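Local coordinates for protein pentalenene synthase (Streptomyces chartreusis NRRL 3882, PDB 6Q4S) that probably converts farnesyl diphosphate, with magnesium as cofactor, into the bicyclic sesquiterpene alcohol 7-epi-alpha-eudesmol, at residues Ala24-Trp29 against Val68-Phe73. Numbering follows the deposited sequence.
Sequences ARHLRW and VLMNWF
The amide of Asn71 lies flat on one face of the Trp29 indole, the two planes only 8° apart, with Asn71 CG 3.3 Å above the ring plane and over its centre. This buried contact joins helices 19-32 and 63-79 of the all-helical terpene synthase fold; the axes of segments 24-29 and 68-73 approach to 9.1 Å and cross at -42°. Farther along the same indole face, Asn71 CB makes a CH-pi contact, 3.5 Å from the centroid of the Trp29 six-membered ring. The His26 imidazole takes Met70 CB on one face, toward the rim, and the Asn71 amide at its edge. With CG anti to the backbone N, the His26 ring reaches across the interface and delivers ND1 to Asn71 OD1 at 2.8 Å. The N-H...O angle of 169° shows a nearly straight bond, received on an in-plane lone pair of the carbonyl. The second imidazole nitrogen and the indole N-H have partners outside the pair: His26 NE2 hydrogen-bonds Tyr45 OH and Trp29 NE1 hydrogen-bonds Glu125 OE2, linking the pair to helices 39-47 and 118-131. Replacing Trp29 by an alanine would probably uncover the stacked face of the Asn71 amide and leave Glu125 without its indole N-H. Beyond the hydrogen bond, His26 CE1 sits 3.2 Å from the backbone Met70 O.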
loop_
_atom_site.group_PDB
_atom_site.type_symbol
_atom_site.label_atom_id
_atom_site.label_comp_id
_atom_site.label_asym_id
_atom_site.label_seq_id
_atom_site.Cartn_x
_atom_site.Cartn_y
_atom_site.Cartn_z
ATOM N N ALA A 24 -13.003 -0.303 -29.463
ATOM C CA ALA A 24 -12.468 0.527 -30.515
ATOM C C ALA A 24 -11.558 1.645 -29.980
ATOM O O ALA A 24 -10.488 1.850 -30.488
ATOM C CB ALA A 24 -13.628 1.129 -31.360
ATOM N N ARG A 25 -11.983 2.337 -28.958
ATOM C CA ARG A 25 -11.114 3.362 -28.335
ATOM C C ARG A 25 -9.848 2.765 -27.693
ATOM O O ARG A 25 -8.742 3.358 -27.729
ATOM C CB ARG A 25 -11.922 4.115 -27.294
ATOM C CG ARG A 25 -13.017 4.965 -27.920
ATOM C CD ARG A 25 -13.796 5.714 -26.874
ATOM N NE ARG A 25 -14.153 7.059 -27.319
ATOM C CZ ARG A 25 -15.101 7.353 -28.222
ATOM N NH1 ARG A 25 -15.822 6.393 -28.817
ATOM N NH2 ARG A 25 -15.330 8.634 -28.545
ATOM N N HIS A 26 -10.050 1.613 -27.061
ATOM C CA HIS A 26 -8.974 0.887 -26.327
ATOM C C HIS A 26 -7.916 0.466 -27.298
ATOM O O HIS A 26 -6.721 0.657 -27.060
ATOM C CB HIS A 26 -9.508 -0.356 -25.543
ATOM C CG HIS A 26 -8.415 -1.261 -25.108
ATOM N ND1 HIS A 26 -7.467 -0.847 -24.201
ATOM C CD2 HIS A 26 -8.037 -2.491 -25.530
ATOM C CE1 HIS A 26 -6.559 -1.792 -24.069
ATOM N NE2 HIS A 26 -6.888 -2.803 -24.853
ATOM N N LEU A 27 -8.313 -0.097 -28.447
ATOM C CA LEU A 27 -7.319 -0.477 -29.447
ATOM C C LEU A 27 -6.478 0.643 -30.041
ATOM O O LEU A 27 -5.295 0.415 -30.376
ATOM C CB LEU A 27 -7.902 -1.315 -30.594
ATOM C CG LEU A 27 -8.501 -2.644 -30.161
ATOM C CD1 LEU A 27 -9.295 -3.229 -31.350
ATOM C CD2 LEU A 27 -7.402 -3.563 -29.668
ATOM N N ARG A 28 -7.079 1.807 -30.219
ATOM C CA ARG A 28 -6.317 2.995 -30.639
ATOM C C ARG A 28 -5.371 3.487 -29.546
ATOM O O ARG A 28 -4.238 3.887 -29.829
ATOM C CB ARG A 28 -7.305 4.097 -31.004
ATOM C CG ARG A 28 -7.742 3.887 -32.478
ATOM C CD ARG A 28 -9.165 4.308 -32.689
ATOM N NE ARG A 28 -9.228 5.702 -32.422
ATOM C CZ ARG A 28 -10.229 6.317 -31.840
ATOM N NH1 ARG A 28 -11.313 5.662 -31.454
ATOM N NH2 ARG A 28 -10.116 7.630 -31.650
ATOM N N TRP A 29 -5.865 3.414 -28.313
ATOM C CA TRP A 29 -5.056 3.785 -27.138
ATOM C C TRP A 29 -3.786 2.942 -27.000
ATOM O O TRP A 29 -2.721 3.489 -26.714
ATOM C CB TRP A 29 -5.923 3.738 -25.918
ATOM C CG TRP A 29 -5.244 4.147 -24.586
ATOM C CD1 TRP A 29 -5.236 5.404 -24.014
ATOM C CD2 TRP A 29 -4.590 3.277 -23.647
ATOM N NE1 TRP A 29 -4.592 5.359 -22.791
ATOM C CE2 TRP A 29 -4.216 4.070 -22.524
ATOM C CE3 TRP A 29 -4.302 1.917 -23.633
ATOM C CZ2 TRP A 29 -3.518 3.537 -21.420
ATOM C CZ3 TRP A 29 -3.585 1.373 -22.521
ATOM C CH2 TRP A 29 -3.205 2.195 -21.443
ATOM N N VAL A 68 -11.329 2.958 -19.766
ATOM C CA VAL A 68 -10.267 3.047 -18.755
ATOM C C VAL A 68 -9.984 1.625 -18.237
ATOM O O VAL A 68 -8.829 1.225 -18.133
ATOM C CB VAL A 68 -10.733 3.965 -17.620
ATOM C CG1 VAL A 68 -9.793 3.896 -16.389
ATOM C CG2 VAL A 68 -10.808 5.391 -18.117
ATOM N N LEU A 69 -11.041 0.852 -17.981
ATOM C CA LEU A 69 -10.876 -0.539 -17.522
ATOM C C LEU A 69 -10.171 -1.450 -18.516
ATOM O O LEU A 69 -9.274 -2.205 -18.128
ATOM C CB LEU A 69 -12.162 -1.115 -16.970
ATOM C CG LEU A 69 -12.679 -0.462 -15.699
ATOM C CD1 LEU A 69 -14.180 -0.648 -15.599
ATOM C CD2 LEU A 69 -11.976 -0.876 -14.385
ATOM N N MET A 70 -10.502 -1.364 -19.799
ATOM C CA MET A 70 -9.805 -2.103 -20.801
ATOM C C MET A 70 -8.359 -1.655 -20.900
ATOM O O MET A 70 -7.448 -2.474 -21.091
ATOM C CB MET A 70 -10.436 -1.978 -22.172
ATOM C CG MET A 70 -11.887 -2.503 -22.197
ATOM S SD MET A 70 -12.563 -2.288 -23.863
ATOM C CE MET A 70 -14.050 -3.270 -23.585
ATOM N N ASN A 71 -8.139 -0.339 -20.819
ATOM C CA ASN A 71 -6.798 0.137 -20.914
ATOM C C ASN A 71 -5.931 -0.514 -19.734
ATOM O O ASN A 71 -4.825 -1.033 -19.951
ATOM C CB ASN A 71 -6.769 1.683 -20.877
ATOM C CG ASN A 71 -7.418 2.327 -22.101
ATOM O OD1 ASN A 71 -7.582 1.708 -23.162
ATOM N ND2 ASN A 71 -7.645 3.628 -21.985
ATOM N N TRP A 72 -6.429 -0.384 -18.543
ATOM C CA TRP A 72 -5.823 -1.020 -17.368
ATOM C C TRP A 72 -5.565 -2.517 -17.519
ATOM O O TRP A 72 -4.437 -2.967 -17.383
ATOM C CB TRP A 72 -6.722 -0.826 -16.224
ATOM C CG TRP A 72 -6.227 -1.344 -14.957
ATOM C CD1 TRP A 72 -4.971 -1.262 -14.452
ATOM C CD2 TRP A 72 -6.997 -2.018 -14.018
ATOM N NE1 TRP A 72 -4.910 -1.849 -13.215
ATOM C CE2 TRP A 72 -6.144 -2.348 -12.929
ATOM C CE3 TRP A 72 -8.327 -2.423 -13.984
ATOM C CZ2 TRP A 72 -6.623 -2.971 -11.786
ATOM C CZ3 TRP A 72 -8.783 -3.063 -12.898
ATOM C CH2 TRP A 72 -7.943 -3.341 -11.798
ATOM N N PHE A 73 -6.611 -3.254 -17.876
ATOM C CA PHE A 73 -6.486 -4.640 -18.234
ATOM C C PHE A 73 -5.280 -4.907 -19.131
ATOM O O PHE A 73 -4.580 -5.866 -18.919
ATOM C CB PHE A 73 -7.719 -5.129 -18.990
ATOM C CG PHE A 73 -8.509 -6.164 -18.296
ATOM C CD1 PHE A 73 -8.286 -7.488 -18.557
ATOM C CD2 PHE A 73 -9.567 -5.824 -17.468
ATOM C CE1 PHE A 73 -9.047 -8.464 -17.954
ATOM C CE2 PHE A 73 -10.382 -6.802 -16.896
ATOM C CZ PHE A 73 -10.103 -8.108 -17.116
#